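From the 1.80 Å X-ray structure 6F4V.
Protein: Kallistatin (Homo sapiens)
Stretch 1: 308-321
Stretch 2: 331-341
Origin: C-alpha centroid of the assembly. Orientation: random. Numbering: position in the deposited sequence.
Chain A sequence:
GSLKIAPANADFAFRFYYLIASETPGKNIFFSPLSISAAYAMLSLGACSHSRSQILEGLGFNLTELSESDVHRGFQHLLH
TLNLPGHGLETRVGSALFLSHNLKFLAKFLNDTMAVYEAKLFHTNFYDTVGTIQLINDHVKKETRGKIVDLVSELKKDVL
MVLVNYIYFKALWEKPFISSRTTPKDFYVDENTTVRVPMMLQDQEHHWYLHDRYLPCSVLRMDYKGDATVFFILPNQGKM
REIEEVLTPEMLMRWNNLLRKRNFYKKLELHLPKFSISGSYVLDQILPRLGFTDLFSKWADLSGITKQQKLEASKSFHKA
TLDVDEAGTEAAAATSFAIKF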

# COMPACT_ATOMS: atom_id res chain seq x y z
N GLN A 308 -5.72 -16.93 -27.99
CA GLN A 308 -5.07 -16.60 -29.26
C GLN A 308 -3.54 -16.70 -29.23
O GLN A 308 -2.92 -16.93 -30.28
CB GLN A 308 -5.50 -15.19 -29.71
CG GLN A 308 -5.10 -14.84 -31.14
CD GLN A 308 -5.49 -13.43 -31.55
OE1 GLN A 308 -6.59 -12.94 -31.24
NE2 GLN A 308 -4.59 -12.75 -32.25
N GLN A 309 -2.94 -16.50 -28.05
CA GLN A 309 -1.50 -16.65 -27.85
C GLN A 309 -1.26 -17.28 -26.47
O GLN A 309 -2.12 -17.19 -25.58
CB GLN A 309 -0.80 -15.28 -27.87
CG GLN A 309 -0.89 -14.48 -29.17
CD GLN A 309 -0.00 -15.01 -30.30
OE1 GLN A 309 0.77 -15.96 -30.13
NE2 GLN A 309 -0.12 -14.39 -31.46
N LYS A 310 -0.09 -17.90 -26.32
CA LYS A 310 0.39 -18.35 -25.01
C LYS A 310 1.04 -17.18 -24.27
O LYS A 310 2.02 -16.60 -24.75
CB LYS A 310 1.37 -19.53 -25.14
CG LYS A 310 0.65 -20.79 -25.58
CD LYS A 310 1.35 -22.07 -25.15
CE LYS A 310 0.58 -23.27 -25.70
NZ LYS A 310 1.02 -24.57 -25.11
N LEU A 311 0.48 -16.84 -23.11
CA LEU A 311 0.85 -15.62 -22.42
C LEU A 311 1.79 -15.88 -21.27
O LEU A 311 1.72 -16.91 -20.62
CB LEU A 311 -0.40 -14.92 -21.90
CG LEU A 311 -1.39 -14.47 -22.98
CD1 LEU A 311 -2.50 -13.68 -22.32
CD2 LEU A 311 -0.73 -13.62 -24.05
N GLU A 312 2.66 -14.92 -20.98
CA GLU A 312 3.45 -15.00 -19.76
C GLU A 312 3.61 -13.63 -19.09
O GLU A 312 3.40 -12.58 -19.71
CB GLU A 312 4.77 -15.74 -20.03
CG GLU A 312 5.81 -14.95 -20.75
CD GLU A 312 6.94 -15.82 -21.31
OE1 GLU A 312 7.25 -16.90 -20.73
OE2 GLU A 312 7.51 -15.39 -22.35
N ALA A 313 3.96 -13.67 -17.81
CA ALA A 313 4.21 -12.45 -17.06
C ALA A 313 5.41 -11.70 -17.62
O ALA A 313 6.38 -12.32 -18.01
CB ALA A 313 4.47 -12.78 -15.60
N SER A 314 5.30 -10.37 -17.69
CA SER A 314 6.40 -9.50 -18.02
C SER A 314 6.69 -8.65 -16.75
O SER A 314 6.75 -9.21 -15.65
CB SER A 314 6.11 -8.68 -19.28
OG SER A 314 7.33 -8.09 -19.76
N LYS A 315 6.89 -7.35 -16.87
CA LYS A 315 7.30 -6.53 -15.74
C LYS A 315 6.08 -6.16 -14.88
O LYS A 315 4.97 -6.01 -15.39
CB LYS A 315 7.98 -5.24 -16.21
CG LYS A 315 9.31 -5.41 -16.97
CD LYS A 315 10.38 -6.19 -16.21
CE LYS A 315 11.00 -5.35 -15.10
NZ LYS A 315 11.97 -6.13 -14.28
N SER A 316 6.33 -5.96 -13.59
CA SER A 316 5.31 -5.48 -12.63
C SER A 316 5.94 -4.49 -11.67
O SER A 316 6.94 -4.81 -10.99
CB SER A 316 4.69 -6.65 -11.84
OG SER A 316 3.71 -6.21 -10.88
N PHE A 317 5.38 -3.27 -11.63
CA PHE A 317 5.93 -2.19 -10.81
C PHE A 317 4.95 -1.76 -9.74
O PHE A 317 3.73 -1.92 -9.90
CB PHE A 317 6.30 -0.99 -11.68
CG PHE A 317 7.30 -1.33 -12.74
CD1 PHE A 317 8.65 -1.53 -12.40
CD2 PHE A 317 6.90 -1.50 -14.06
CE1 PHE A 317 9.60 -1.85 -13.38
CE2 PHE A 317 7.85 -1.85 -15.04
CZ PHE A 317 9.18 -2.02 -14.70
N HIS A 318 5.49 -1.25 -8.65
CA HIS A 318 4.68 -0.61 -7.62
C HIS A 318 5.40 0.67 -7.16
O HIS A 318 6.58 0.62 -6.87
CB HIS A 318 4.47 -1.52 -6.41
CG HIS A 318 3.58 -0.92 -5.37
ND1 HIS A 318 2.21 -0.90 -5.51
CD2 HIS A 318 3.85 -0.30 -4.20
CE1 HIS A 318 1.68 -0.28 -4.46
NE2 HIS A 318 2.66 0.10 -3.66
N LYS A 319 4.70 1.80 -7.16
CA LYS A 319 5.22 3.03 -6.60
C LYS A 319 4.23 3.62 -5.66
O LYS A 319 3.01 3.47 -5.84
CB LYS A 319 5.53 4.05 -7.69
CG LYS A 319 6.57 3.57 -8.69
CD LYS A 319 6.81 4.61 -9.79
CE LYS A 319 7.97 5.53 -9.47
NZ LYS A 319 8.39 6.32 -10.67
N ALA A 320 4.75 4.30 -4.66
CA ALA A 320 3.91 4.90 -3.64
C ALA A 320 4.56 6.15 -3.05
O ALA A 320 5.79 6.24 -2.97
CB ALA A 320 3.61 3.91 -2.55
N THR A 321 3.72 7.07 -2.57
CA THR A 321 4.20 8.32 -1.94
C THR A 321 3.39 8.66 -0.71
O THR A 321 2.18 8.44 -0.67
CB THR A 321 4.11 9.57 -2.89
OG1 THR A 321 2.73 9.80 -3.24
CG2 THR A 321 4.84 9.34 -4.15
N ALA A 331 -1.57 10.23 0.66
CA ALA A 331 -0.84 9.00 0.26
C ALA A 331 -1.40 8.47 -1.05
O ALA A 331 -2.61 8.50 -1.28
CB ALA A 331 -0.88 7.96 1.38
N ALA A 332 -0.51 8.04 -1.95
CA ALA A 332 -0.91 7.51 -3.20
C ALA A 332 -0.04 6.33 -3.57
O ALA A 332 1.08 6.19 -3.10
CB ALA A 332 -0.86 8.59 -4.29
N ALA A 333 -0.60 5.46 -4.41
CA ALA A 333 0.15 4.32 -4.92
C ALA A 333 -0.50 3.77 -6.16
O ALA A 333 -1.67 4.00 -6.44
CB ALA A 333 0.28 3.23 -3.86
N ALA A 334 0.30 3.03 -6.92
CA ALA A 334 -0.21 2.31 -8.05
C ALA A 334 0.62 1.07 -8.33
O ALA A 334 1.78 1.01 -7.96
CB ALA A 334 -0.25 3.22 -9.26
N THR A 335 -0.01 0.11 -9.00
CA THR A 335 0.62 -1.17 -9.34
C THR A 335 0.32 -1.46 -10.79
O THR A 335 -0.82 -1.30 -11.22
CB THR A 335 0.01 -2.31 -8.48
OG1 THR A 335 0.18 -2.01 -7.10
CG2 THR A 335 0.64 -3.66 -8.79
N SER A 336 1.34 -1.88 -11.53
CA SER A 336 1.18 -2.36 -12.89
C SER A 336 1.53 -3.84 -12.99
O SER A 336 2.34 -4.36 -12.20
CB SER A 336 2.05 -1.56 -13.85
OG SER A 336 3.41 -1.87 -13.67
N PHE A 337 0.95 -4.51 -13.99
CA PHE A 337 1.33 -5.87 -14.34
C PHE A 337 1.20 -6.05 -15.84
O PHE A 337 0.09 -5.97 -16.36
CB PHE A 337 0.46 -6.89 -13.62
CG PHE A 337 1.02 -8.28 -13.67
CD1 PHE A 337 0.85 -9.11 -14.77
CD2 PHE A 337 1.78 -8.74 -12.63
CE1 PHE A 337 1.42 -10.38 -14.78
CE2 PHE A 337 2.32 -10.00 -12.64
CZ PHE A 337 2.16 -10.82 -13.71
N ALA A 338 2.31 -6.34 -16.52
CA ALA A 338 2.36 -6.47 -17.96
C ALA A 338 2.43 -7.95 -18.33
O ALA A 338 3.08 -8.76 -17.64
CB ALA A 338 3.55 -5.71 -18.52
N ILE A 339 1.71 -8.30 -19.41
CA ILE A 339 1.59 -9.66 -19.91
C ILE A 339 2.11 -9.64 -21.33
O ILE A 339 1.71 -8.77 -22.11
CB ILE A 339 0.12 -10.10 -19.99
CG1 ILE A 339 -0.59 -9.97 -18.65
CG2 ILE A 339 -0.02 -11.52 -20.53
CD1 ILE A 339 -0.09 -10.93 -17.63
N LYS A 340 2.99 -10.59 -21.66
CA LYS A 340 3.56 -10.67 -23.01
C LYS A 340 3.28 -12.04 -23.62
O LYS A 340 2.76 -12.94 -22.96
CB LYS A 340 5.07 -10.40 -22.97
CG LYS A 340 5.86 -11.46 -22.22
CD LYS A 340 7.32 -11.10 -22.12
CE LYS A 340 8.12 -12.31 -21.65
NZ LYS A 340 9.24 -11.93 -20.77
N PHE A 341 3.66 -12.21 -24.88
CA PHE A 341 3.56 -13.50 -25.57
C PHE A 341 4.88 -13.88 -26.24
O PHE A 341 5.91 -13.20 -26.11
CB PHE A 341 2.41 -13.49 -26.58
CG PHE A 341 2.73 -12.80 -27.87
CD1 PHE A 341 2.92 -11.41 -27.92
CD2 PHE A 341 2.85 -13.53 -29.05
CE1 PHE A 341 3.22 -10.77 -29.12
CE2 PHE A 341 3.15 -12.89 -30.25
CZ PHE A 341 3.34 -11.51 -30.28
OXT PHE A 341 4.94 -14.89 -26.94
O HOH W 1 3.12 -16.72 -27.21
O HOH W 2 9.73 -9.45 -19.54
O HOH W 3 4.21 -3.30 -15.89

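Residues 331-340 belong to a strand already under way that runs antiparallel to stretch 1, its axis inclined at 175° to that of strand 317-321. At the first residue of the stretch, Ala-331 CA lies 3.2 Å from Thr-321 O in a CA-H...O contact. Ala-332 then closes a hydrogen-bonded pair with Thr-321: Thr-321 N donates to Ala-332 O (2.8 Å) and Ala-332 N to Thr-321 O (3.0 Å). Ala-333 faces Ala-320 in a non-hydrogen-bonded pair; their CA atoms are 4.0 Å apart, and Ala-320 CB lies 3.6 Å from Ala-333 CB. The backbone pairing resumes at Ala-334, whose N donates to Lys-319 O (3.0 Å) and whose O accepts from Lys-319 N (3.1 Å).

Thr-335 lies opposite His-318, and here side chains supply the polar link that the backbone of a non-hydrogen-bonded pair does not. His-318 ND1 and Thr-335 OG1 are hydrogen-bonded at 2.8 Å, with the hydroxyl at the ring edge, near its plane. His-318 ND1 also approaches Ala-334 O to 3.1 Å, but the angle is too poor for a hydrogen bond.

At Ser-336 the regular pattern gives way to a denser network. Ser-336 N donates to Phe-317 O (2.9 Å), whereas Phe-317 N reaches Ser-336 OG at 3.2 Å and makes only a weak bond to Ser-336 O at 3.3 Å. That carbonyl is better engaged by a side chain, with Ser-316 OG donating to Ser-336 O at 2.7 Å. A water further ties Ser-336 OG (2.8 Å from the water O) to Lys-315 O (2.9 Å from the same O).

Phe-337 directs its CA-to-CB bond away from stretch 1, but its ring still makes contact there, with CZ 3.6 Å from Ala-313 CB. Between the two ladders the register shifts by one residue, and Ala-338 spans the irregularity by bonding to two successive residues: its O accepts from Ser-314 N (2.7 Å), while its N donates to Lys-315 O (2.9 Å).

Ile-339 pairs with Ala-313 without backbone hydrogen bonds and packs its CG2 3.7 Å from Leu-311 CB. Lys-340 restores the two-bond pattern, with Glu-312 N to Lys-340 O and Lys-340 N to Glu-312 O both 2.8 Å. Their charged ends, Glu-312 OE2 and Lys-340 NZ, remain 4.2 Å apart, beyond a salt bridge; a water instead joins Lys-340 NZ to Ser-314 OG, its O 2.8 Å from each. At the C-terminus, another water donates to both Phe-341 OXT (2.6 Å) and Lys-310 O (2.7 Å), bridging the carboxylate to the backbone of stretch 1.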